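Local coordinates for tailspike protein (Acinetobacter phage vB_ApiP_P1, PDB 6E1R) that probably serves as the trimeric host-recognition spike of the phage, binding the capsular polysaccharide of Acinetobacter baumannii and hydrolysing it, at residues 519-522 with 528-531; 441-444 with 448-451; 142-145 with 151-154; 79-84 with 115-120. One frame throughout, in Å; residues are numbered along the deposited sequence.

Contact 1. Residues 519-522 with 528-531; sequences FTWS and VLVA
W521 and A531 form a non-hydrogen-bonded pair of an antiparallel beta hairpin, and S522 and V530 form the hydrogen-bonded pair beside it. Both backbone donors of that second pair are used. S522 N gives its hydrogen to V530 O at 3.0 Å, and V530 N returns a bond to S522 O at 2.9 Å. V530 O is shared further: a water donates to it at 3.2 Å and also donates to T520 O at 2.6 Å. The same water is hydrogen-bonded at 2.8 Å to S522 OG, which a chi1 of 62° places between the backbone N and the carbonyl carbon, on the face that carries V530. The far edge of 528-531 is also occupied, since L529 and A531 pair with strand 448-455, while F519 N is bonded to Y487 OH.

The opposite face of the hairpin is apolar. A531 CB sits over the six-membered ring of W521, 3.9 Å from its centroid, as a CH-pi contact. L529 crosses the indole obliquely with CG 3.8 Å from W521 CE3, and F519 CB touches A531 CB. One ladder thus serves two chemistries: the face of S522 and V530 extends its backbone bonding through water, whereas the face of W521 and A531 depends on dispersion and CH-pi packing against the protein interior.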
loop_
_atom_site.group_PDB
_atom_site.type_symbol
_atom_site.label_atom_id
_atom_site.label_comp_id
_atom_site.label_asym_id
_atom_site.label_seq_id
_atom_site.Cartn_x
_atom_site.Cartn_y
_atom_site.Cartn_z
ATOM N N PHE A 519 -49.626 29.590 -13.158
ATOM C CA PHE A 519 -49.078 29.673 -14.504
ATOM C C PHE A 519 -49.698 28.604 -15.393
ATOM O O PHE A 519 -50.052 27.515 -14.933
ATOM C CB PHE A 519 -47.551 29.527 -14.496
ATOM C CG PHE A 519 -46.861 30.476 -13.561
ATOM C CD1 PHE A 519 -46.650 31.795 -13.924
ATOM C CD2 PHE A 519 -46.437 30.053 -12.313
ATOM C CE1 PHE A 519 -46.023 32.673 -13.061
ATOM C CE2 PHE A 519 -45.808 30.925 -11.448
ATOM C CZ PHE A 519 -45.600 32.237 -11.823
ATOM N N THR A 520 -49.822 28.935 -16.677
ATOM C CA THR A 520 -50.175 27.985 -17.722
ATOM C C THR A 520 -48.931 27.684 -18.547
ATOM O O THR A 520 -48.137 28.584 -18.837
ATOM C CB THR A 520 -51.289 28.539 -18.617
ATOM O OG1 THR A 520 -52.448 28.817 -17.821
ATOM C CG2 THR A 520 -51.660 27.538 -19.703
ATOM N N TRP A 521 -48.767 26.420 -18.929
ATOM C CA TRP A 521 -47.512 25.923 -19.471
ATOM C C TRP A 521 -47.624 25.618 -20.959
ATOM O O TRP A 521 -48.635 25.081 -21.423
ATOM C CB TRP A 521 -47.063 24.678 -18.707
ATOM C CG TRP A 521 -46.882 24.962 -17.257
ATOM C CD1 TRP A 521 -47.808 24.802 -16.266
ATOM C CD2 TRP A 521 -45.710 25.492 -16.631
ATOM N NE1 TRP A 521 -47.278 25.188 -15.059
ATOM C CE2 TRP A 521 -45.990 25.615 -15.257
ATOM C CE3 TRP A 521 -44.448 25.868 -17.100
ATOM C CZ2 TRP A 521 -45.054 26.099 -14.346
ATOM C CZ3 TRP A 521 -43.520 26.347 -16.194
ATOM C CH2 TRP A 521 -43.828 26.461 -14.835
ATOM N N SER A 522 -46.572 25.968 -21.695
ATOM C CA SER A 522 -46.501 25.740 -23.130
ATOM C C SER A 522 -45.051 25.467 -23.505
ATOM O O SER A 522 -44.144 25.551 -22.672
ATOM C CB SER A 522 -47.045 26.936 -23.917
ATOM O OG SER A 522 -46.280 28.101 -23.659
ATOM N N VAL A 528 -38.492 25.479 -25.415
ATOM C CA VAL A 528 -38.376 26.067 -24.086
ATOM C C VAL A 528 -39.707 25.911 -23.363
ATOM O O VAL A 528 -40.765 26.241 -23.915
ATOM C CB VAL A 528 -37.963 27.546 -24.164
ATOM C CG1 VAL A 528 -37.952 28.169 -22.775
ATOM C CG2 VAL A 528 -36.599 27.680 -24.823
ATOM N N LEU A 529 -39.658 25.404 -22.132
ATOM C CA LEU A 529 -40.847 25.334 -21.287
ATOM C C LEU A 529 -41.198 26.737 -20.810
ATOM O O LEU A 529 -40.464 27.332 -20.014
ATOM C CB LEU A 529 -40.606 24.398 -20.107
ATOM C CG LEU A 529 -41.779 24.205 -19.143
ATOM C CD1 LEU A 529 -42.935 23.508 -19.842
ATOM C CD2 LEU A 529 -41.349 23.431 -17.908
ATOM N N VAL A 530 -42.318 27.271 -21.293
ATOM C CA VAL A 530 -42.719 28.648 -21.034
ATOM C C VAL A 530 -43.858 28.659 -20.027
ATOM O O VAL A 530 -44.796 27.856 -20.122
ATOM C CB VAL A 530 -43.129 29.360 -22.338
ATOM C CG1 VAL A 530 -43.535 30.799 -22.057
ATOM C CG2 VAL A 530 -41.995 29.305 -23.349
ATOM N N ALA A 531 -43.774 29.567 -19.059
ATOM C CA ALA A 531 -44.822 29.783 -18.072
ATOM C C ALA A 531 -45.482 31.130 -18.331
ATOM O O ALA A 531 -44.791 32.141 -18.492
ATOM C CB ALA A 531 -44.258 29.735 -16.650
HETATM O O HOH W 1 -47.549 29.043 -21.354
#

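Contact 2. Residues 441-444 with 448-451; sequences RDFT and SVGV
Strand 441-443, whose R441 lies across from V449, runs antiparallel to strand 448-451 at 169°, but their axes are 7.2 Å apart and the meeting is made by side chains. V449 inserts between R441 and F443. Its CG2 lies over one face of the F443 ring, 3.8 Å from the centroid and 19° off the normal, displaced toward the rim. Its CG1, anti to the backbone N (chi1 177°), goes the other way and packs 3.7 Å from R441 CD. Such a pairing through side chains defines a beta arch, in which the chain leaves one sheet and enters another. Here 435-443 is an outer strand of a five-stranded antiparallel sheet and 448-455 belongs to a four-stranded one, the two facing each other as a sandwich.

R441 bends at chi2 and chi3, which carries its guanidinium away from the turn, to G450 on the facing strand. NH1 donates to G450 O at 2.6 Å, with the oxygen in the guanidinium plane and the donor almost in line with the carbonyl bond. A second bond, from R441 NE to I439 O, helps to fix the rotation of the group. D442 starts out away from 448-451, and its OD1 makes a salt bridge to R540 NE, while S448 OG bonds to T532 OG1.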
loop_
_atom_site.group_PDB
_atom_site.type_symbol
_atom_site.label_atom_id
_atom_site.label_comp_id
_atom_site.label_asym_id
_atom_site.label_seq_id
_atom_site.Cartn_x
_atom_site.Cartn_y
_atom_site.Cartn_z
ATOM N N ARG A 441 -37.702 34.633 -12.127
ATOM C CA ARG A 441 -38.738 34.616 -13.157
ATOM C C ARG A 441 -39.706 35.753 -12.866
ATOM O O ARG A 441 -40.629 35.613 -12.059
ATOM C CB ARG A 441 -39.443 33.264 -13.196
ATOM C CG ARG A 441 -38.515 32.067 -13.393
ATOM C CD ARG A 441 -37.835 32.087 -14.761
ATOM N NE ARG A 441 -36.671 32.972 -14.802
ATOM C CZ ARG A 441 -35.980 33.251 -15.901
ATOM N NH1 ARG A 441 -36.328 32.716 -17.063
ATOM N NH2 ARG A 441 -34.940 34.071 -15.838
ATOM N N ASP A 442 -39.487 36.891 -13.520
ATOM C CA ASP A 442 -40.249 38.105 -13.257
ATOM C C ASP A 442 -41.411 38.199 -14.239
ATOM O O ASP A 442 -41.209 38.158 -15.457
ATOM C CB ASP A 442 -39.346 39.332 -13.361
ATOM C CG ASP A 442 -38.107 39.215 -12.493
ATOM O OD1 ASP A 442 -38.207 38.630 -11.394
ATOM O OD2 ASP A 442 -37.035 39.701 -12.910
ATOM N N PHE A 443 -42.623 38.329 -13.706
ATOM C CA PHE A 443 -43.838 38.336 -14.503
ATOM C C PHE A 443 -44.586 39.650 -14.335
ATOM O O PHE A 443 -44.544 40.281 -13.275
ATOM C CB PHE A 443 -44.776 37.188 -14.109
ATOM C CG PHE A 443 -44.264 35.827 -14.472
ATOM C CD1 PHE A 443 -43.416 35.143 -13.617
ATOM C CD2 PHE A 443 -44.641 35.225 -15.660
ATOM C CE1 PHE A 443 -42.944 33.888 -13.945
ATOM C CE2 PHE A 443 -44.173 33.969 -15.993
ATOM C CZ PHE A 443 -43.325 33.299 -15.135
ATOM N N THR A 444 -45.270 40.052 -15.399
ATOM C CA THR A 444 -46.366 41.003 -15.329
ATOM C C THR A 444 -47.663 40.260 -15.625
ATOM O O THR A 444 -47.658 39.072 -15.961
ATOM C CB THR A 444 -46.164 42.167 -16.308
ATOM O OG1 THR A 444 -46.139 41.672 -17.653
ATOM C CG2 THR A 444 -44.857 42.889 -16.015
ATOM N N SER A 448 -45.287 36.032 -20.280
ATOM C CA SER A 448 -44.716 34.701 -20.448
ATOM C C SER A 448 -43.211 34.763 -20.232
ATOM O O SER A 448 -42.541 35.663 -20.750
ATOM C CB SER A 448 -45.032 34.141 -21.838
ATOM O OG SER A 448 -46.430 34.025 -22.032
ATOM N N VAL A 449 -42.683 33.805 -19.471
ATOM C CA VAL A 449 -41.260 33.730 -19.162
ATOM C C VAL A 449 -40.803 32.290 -19.346
ATOM O O VAL A 449 -41.461 31.360 -18.865
ATOM C CB VAL A 449 -40.956 34.209 -17.728
ATOM C CG1 VAL A 449 -39.478 34.053 -17.415
ATOM C CG2 VAL A 449 -41.390 35.654 -17.540
ATOM N N GLY A 450 -39.679 32.107 -20.035
ATOM C CA GLY A 450 -39.124 30.775 -20.196
ATOM C C GLY A 450 -38.527 30.262 -18.896
ATOM O O GLY A 450 -37.919 31.008 -18.128
ATOM N N VAL A 451 -38.708 28.968 -18.652
ATOM C CA VAL A 451 -38.255 28.322 -17.427
ATOM C C VAL A 451 -37.059 27.412 -17.682
ATOM O O VAL A 451 -36.053 27.484 -16.975
ATOM C CB VAL A 451 -39.408 27.544 -16.754
ATOM C CG1 VAL A 451 -38.887 26.730 -15.579
ATOM C CG2 VAL A 451 -40.498 28.504 -16.300
#

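Contact 3. Residues 142-145 with 151-154; sequences RSIT and PIFT
The F153 ring is approached obliquely by the tip of I144, whose CD1 comes to 4.4 Å from F153 CE2. This loose touch belongs to the interior of a parallel beta-helix, the fold shared by many phage tailspikes, in which each coil supplies strands to separate faces and turns sharply between them. Strand 142-146 lies in one stack of parallel strands, between 117-119 and 169-173. Strand 151-155 lies in another, between 123-124 and 178-184, and the chain turns its corner at I152 and F153.

Across the interior, both isoleucines extend the same kind of branched side chain. In each, CG2 stands anti to the backbone N while CG1 lies beside it, and the two meet at an angle through their CG2 methyls. The side chains that meet are apolar, and the I152 CD1 methyl also lies against the I144 carbonyl, 3.3 Å from I144 O. I152 touches F171 of the next strand in the first stack as well. R142, at the start of the first segment, makes salt bridges to D134 and D116 and packs on K108 of a neighbouring subunit. The closest approach between the two isoleucine side chains is I144 CG2 to I152 CG2, 3.7 Å, while I152 CD1 stands 4.1 Å from that same I144 CG2.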
loop_
_atom_site.group_PDB
_atom_site.type_symbol
_atom_site.label_atom_id
_atom_site.label_comp_id
_atom_site.label_asym_id
_atom_site.label_seq_id
_atom_site.Cartn_x
_atom_site.Cartn_y
_atom_site.Cartn_z
ATOM N N ARG A 142 26.841 4.470 15.353
ATOM C CA ARG A 142 28.045 5.202 14.978
ATOM C C ARG A 142 27.679 6.598 14.488
ATOM O O ARG A 142 26.926 6.746 13.521
ATOM C CB ARG A 142 28.803 4.429 13.900
ATOM C CG ARG A 142 30.077 5.095 13.428
ATOM C CD ARG A 142 31.145 5.101 14.512
ATOM N NE ARG A 142 31.457 3.761 15.006
ATOM C CZ ARG A 142 31.270 3.365 16.261
ATOM N NH1 ARG A 142 30.784 4.209 17.161
ATOM N NH2 ARG A 142 31.579 2.127 16.622
ATOM N N SER A 143 28.207 7.618 15.159
ATOM C CA SER A 143 27.779 8.992 14.951
ATOM C C SER A 143 28.871 9.827 14.294
ATOM O O SER A 143 30.064 9.551 14.437
ATOM C CB SER A 143 27.368 9.643 16.276
ATOM O OG SER A 143 28.497 9.887 17.097
ATOM N N ILE A 144 28.438 10.853 13.564
ATOM C CA ILE A 144 29.316 11.869 12.994
ATOM C C ILE A 144 28.773 13.224 13.425
ATOM O O ILE A 144 27.642 13.581 13.073
ATOM C CB ILE A 144 29.394 11.784 11.459
ATOM C CG1 ILE A 144 29.893 10.409 11.015
ATOM C CG2 ILE A 144 30.295 12.882 10.914
ATOM C CD1 ILE A 144 30.130 10.299 9.521
ATOM N N THR A 145 29.572 13.976 14.175
ATOM C CA THR A 145 29.160 15.257 14.732
ATOM C C THR A 145 29.828 16.397 13.975
ATOM O O THR A 145 31.022 16.335 13.665
ATOM C CB THR A 145 29.507 15.343 16.223
ATOM O OG1 THR A 145 28.957 14.212 16.908
ATOM C CG2 THR A 145 28.939 16.617 16.834
ATOM N N PRO A 151 27.566 21.780 6.534
ATOM C CA PRO A 151 27.038 20.451 6.202
ATOM C C PRO A 151 28.112 19.387 6.375
ATOM O O PRO A 151 29.253 19.562 5.941
ATOM C CB PRO A 151 26.610 20.593 4.737
ATOM C CG PRO A 151 27.444 21.716 4.211
ATOM C CD PRO A 151 27.604 22.668 5.361
ATOM N N ILE A 152 27.742 18.282 7.027
ATOM C CA ILE A 152 28.680 17.176 7.210
ATOM C C ILE A 152 29.118 16.629 5.858
ATOM O O ILE A 152 30.307 16.393 5.616
ATOM C CB ILE A 152 28.051 16.081 8.089
ATOM C CG1 ILE A 152 27.848 16.596 9.515
ATOM C CG2 ILE A 152 28.908 14.827 8.080
ATOM C CD1 ILE A 152 27.214 15.587 10.445
ATOM N N PHE A 153 28.162 16.429 4.955
ATOM C CA PHE A 153 28.439 16.035 3.583
ATOM C C PHE A 153 27.884 17.086 2.636
ATOM O O PHE A 153 26.819 17.662 2.885
ATOM C CB PHE A 153 27.842 14.660 3.254
ATOM C CG PHE A 153 28.570 13.513 3.896
ATOM C CD1 PHE A 153 29.742 13.026 3.341
ATOM C CD2 PHE A 153 28.082 12.918 5.047
ATOM C CE1 PHE A 153 30.416 11.970 3.923
ATOM C CE2 PHE A 153 28.751 11.861 5.635
ATOM C CZ PHE A 153 29.920 11.385 5.073
ATOM N N THR A 154 28.610 17.335 1.551
ATOM C CA THR A 154 28.219 18.311 0.543
ATOM C C THR A 154 27.932 17.584 -0.763
ATOM O O THR A 154 28.826 16.955 -1.339
ATOM C CB THR A 154 29.309 19.365 0.344
ATOM O OG1 THR A 154 29.364 20.220 1.494
ATOM C CG2 THR A 154 29.027 20.197 -0.892
#

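Contact 4. Residues 79-84 with 115-120; sequences LTVSAC and FDLRVN
S82 OG is held by a hydrogen bond to D114 OD2, and the same oxygen lies at the edge of the F115 ring, near its plane, 3.2 Å from F115 CE1 and 3.3 Å from F115 CD1. F115 offers this edge because its CG is placed between the backbone N and the carbonyl carbon (chi1 74°), which swings the ring toward the 79-84 segment.

One face of the same ring is covered from within its own segment by L117 CD2, displaced toward the rim. L117 in turn reaches V81 tip to tip, with V81 CG2 at 3.8 Å from L117 CD2 and 3.9 Å from L117 CD1. That valine methyl also touches F115 CE1 at 4.2 Å, from an oblique direction, so a single branch of V81 reaches both partners. These side chains make the apolar part of the contact, and V81 packs further on L111 and V113 of the strand between the two segments.

The short turn that presents V81 and S82 is tied by its own bonds. T80 OG1 accepts from A83 N at 3.2 Å, an ST motif, and C84 N donates to V81 O at 3.0 Å around the 3-10 segment 82-83.

F115 also meets H93 edge-to-face, just ahead of helix 94-106. That helix touches L79 and C84 of one segment and V119 of the other. Strand 79-80 pairs with 111-113, and strand 117-119 with 142-146, so the contact joins two stacks of parallel strands at the N-terminal end of the beta-helix.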
loop_
_atom_site.group_PDB
_atom_site.type_symbol
_atom_site.label_atom_id
_atom_site.label_comp_id
_atom_site.label_asym_id
_atom_site.label_seq_id
_atom_site.Cartn_x
_atom_site.Cartn_y
_atom_site.Cartn_z
ATOM N N LEU A 79 37.956 -1.474 4.766
ATOM C CA LEU A 79 38.580 -0.158 4.821
ATOM C C LEU A 79 37.883 0.679 5.889
ATOM O O LEU A 79 36.665 0.871 5.834
ATOM C CB LEU A 79 38.513 0.533 3.460
ATOM C CG LEU A 79 39.167 1.914 3.381
ATOM C CD1 LEU A 79 40.593 1.866 3.903
ATOM C CD2 LEU A 79 39.138 2.447 1.957
ATOM N N THR A 80 38.656 1.185 6.845
ATOM C CA THR A 80 38.123 1.934 7.972
ATOM C C THR A 80 38.635 3.366 7.918
ATOM O O THR A 80 39.712 3.635 7.377
ATOM C CB THR A 80 38.515 1.303 9.318
ATOM O OG1 THR A 80 39.939 1.339 9.472
ATOM C CG2 THR A 80 38.046 -0.142 9.386
ATOM N N VAL A 81 37.846 4.288 8.478
ATOM C CA VAL A 81 38.267 5.687 8.515
ATOM C C VAL A 81 39.503 5.845 9.394
ATOM O O VAL A 81 40.308 6.761 9.183
ATOM C CB VAL A 81 37.112 6.603 8.978
ATOM C CG1 VAL A 81 35.785 6.128 8.408
ATOM C CG2 VAL A 81 37.049 6.697 10.497
ATOM N N SER A 82 39.679 4.964 10.382
ATOM C CA SER A 82 40.882 5.013 11.206
ATOM C C SER A 82 42.126 4.712 10.387
ATOM O O SER A 82 43.195 5.272 10.653
ATOM C CB SER A 82 40.772 4.022 12.366
ATOM O OG SER A 82 39.707 4.363 13.235
ATOM N N ALA A 83 42.008 3.840 9.387
ATOM C CA ALA A 83 43.120 3.549 8.494
ATOM C C ALA A 83 43.411 4.679 7.514
ATOM O O ALA A 83 44.358 4.559 6.728
ATOM C CB ALA A 83 42.843 2.256 7.724
ATOM N N CYS A 84 42.636 5.762 7.533
ATOM C CA CYS A 84 42.861 6.897 6.650
ATOM C C CYS A 84 43.324 8.144 7.396
ATOM O O CYS A 84 43.320 9.235 6.816
ATOM C CB CYS A 84 41.594 7.204 5.848
ATOM S SG CYS A 84 41.034 5.844 4.798
ATOM N N PHE A 115 34.763 4.544 14.791
ATOM C CA PHE A 115 34.573 5.338 15.997
ATOM C C PHE A 115 33.916 6.654 15.608
ATOM O O PHE A 115 33.962 7.074 14.449
ATOM C CB PHE A 115 35.893 5.573 16.746
ATOM C CG PHE A 115 36.807 6.567 16.086
ATOM C CD1 PHE A 115 37.661 6.176 15.068
ATOM C CD2 PHE A 115 36.831 7.888 16.501
ATOM C CE1 PHE A 115 38.509 7.086 14.466
ATOM C CE2 PHE A 115 37.674 8.804 15.902
ATOM C CZ PHE A 115 38.516 8.402 14.885
ATOM N N ASP A 116 33.302 7.305 16.594
ATOM C CA ASP A 116 32.531 8.512 16.323
ATOM C C ASP A 116 33.451 9.636 15.867
ATOM O O ASP A 116 34.453 9.941 16.523
ATOM C CB ASP A 116 31.742 8.934 17.562
ATOM C CG ASP A 116 30.702 7.905 17.971
ATOM O OD1 ASP A 116 30.270 7.118 17.102
ATOM O OD2 ASP A 116 30.316 7.885 19.159
ATOM N N LEU A 117 33.102 10.258 14.747
ATOM C CA LEU A 117 33.910 11.310 14.153
ATOM C C LEU A 117 33.348 12.683 14.496
ATOM O O LEU A 117 32.146 12.850 14.721
ATOM C CB LEU A 117 33.979 11.142 12.634
ATOM C CG LEU A 117 34.557 9.817 12.133
ATOM C CD1 LEU A 117 34.651 9.810 10.617
ATOM C CD2 LEU A 117 35.914 9.554 12.759
ATOM N N ARG A 118 34.240 13.670 14.529
ATOM C CA ARG A 118 33.880 15.067 14.731
ATOM C C ARG A 118 34.577 15.887 13.658
ATOM O O ARG A 118 35.803 15.820 13.524
ATOM C CB ARG A 118 34.288 15.540 16.130
ATOM C CG ARG A 118 33.666 14.729 17.257
ATOM C CD ARG A 118 34.064 15.264 18.622
ATOM N NE ARG A 118 33.401 16.524 18.938
ATOM C CZ ARG A 118 32.183 16.614 19.461
ATOM N NH1 ARG A 118 31.488 15.514 19.725
ATOM N NH2 ARG A 118 31.655 17.803 19.718
ATOM N N VAL A 119 33.803 16.657 12.897
ATOM C CA VAL A 119 34.302 17.351 11.716
ATOM C C VAL A 119 33.913 18.821 11.793
ATOM O O VAL A 119 32.817 19.163 12.251
ATOM C CB VAL A 119 33.781 16.712 10.409
ATOM C CG1 VAL A 119 34.303 15.289 10.267
ATOM C CG2 VAL A 119 32.258 16.727 10.366
ATOM N N ASN A 120 34.823 19.691 11.352
ATOM C CA ASN A 120 34.556 21.118 11.254
ATOM C C ASN A 120 34.616 21.611 9.817
ATOM O O ASN A 120 34.394 22.803 9.574
ATOM C CB ASN A 120 35.544 21.925 12.112
ATOM C CG ASN A 120 36.975 21.815 11.620
ATOM O OD1 ASN A 120 37.317 20.923 10.847
ATOM N ND2 ASN A 120 37.823 22.730 12.075
#

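Overall arrangement
Followed from the N terminus, the four contacts come in series, and none nests within or crosses another. Contact 4 comes first and closes a loop of 30 residues that includes helix 94-106. Contact 3 follows, closing a five-residue turn of the beta-helix. These two adjoin: strands 117-119 and 142-146 are neighbours, and T145 N lies 2.9 Å from L117 O. The chain then runs through the long beta-helix to the C-terminal sandwich, where contact 2 closes a three-residue arch and contact 1 a five-residue hairpin. Strands 448-455 and 528-533 are neighbours in one sheet, which contact 2 ties to the sheet of 435-443. The two pairs lie on opposite sides of the chain's centre, contacts 2 and 3 being about 77 Å apart between centres.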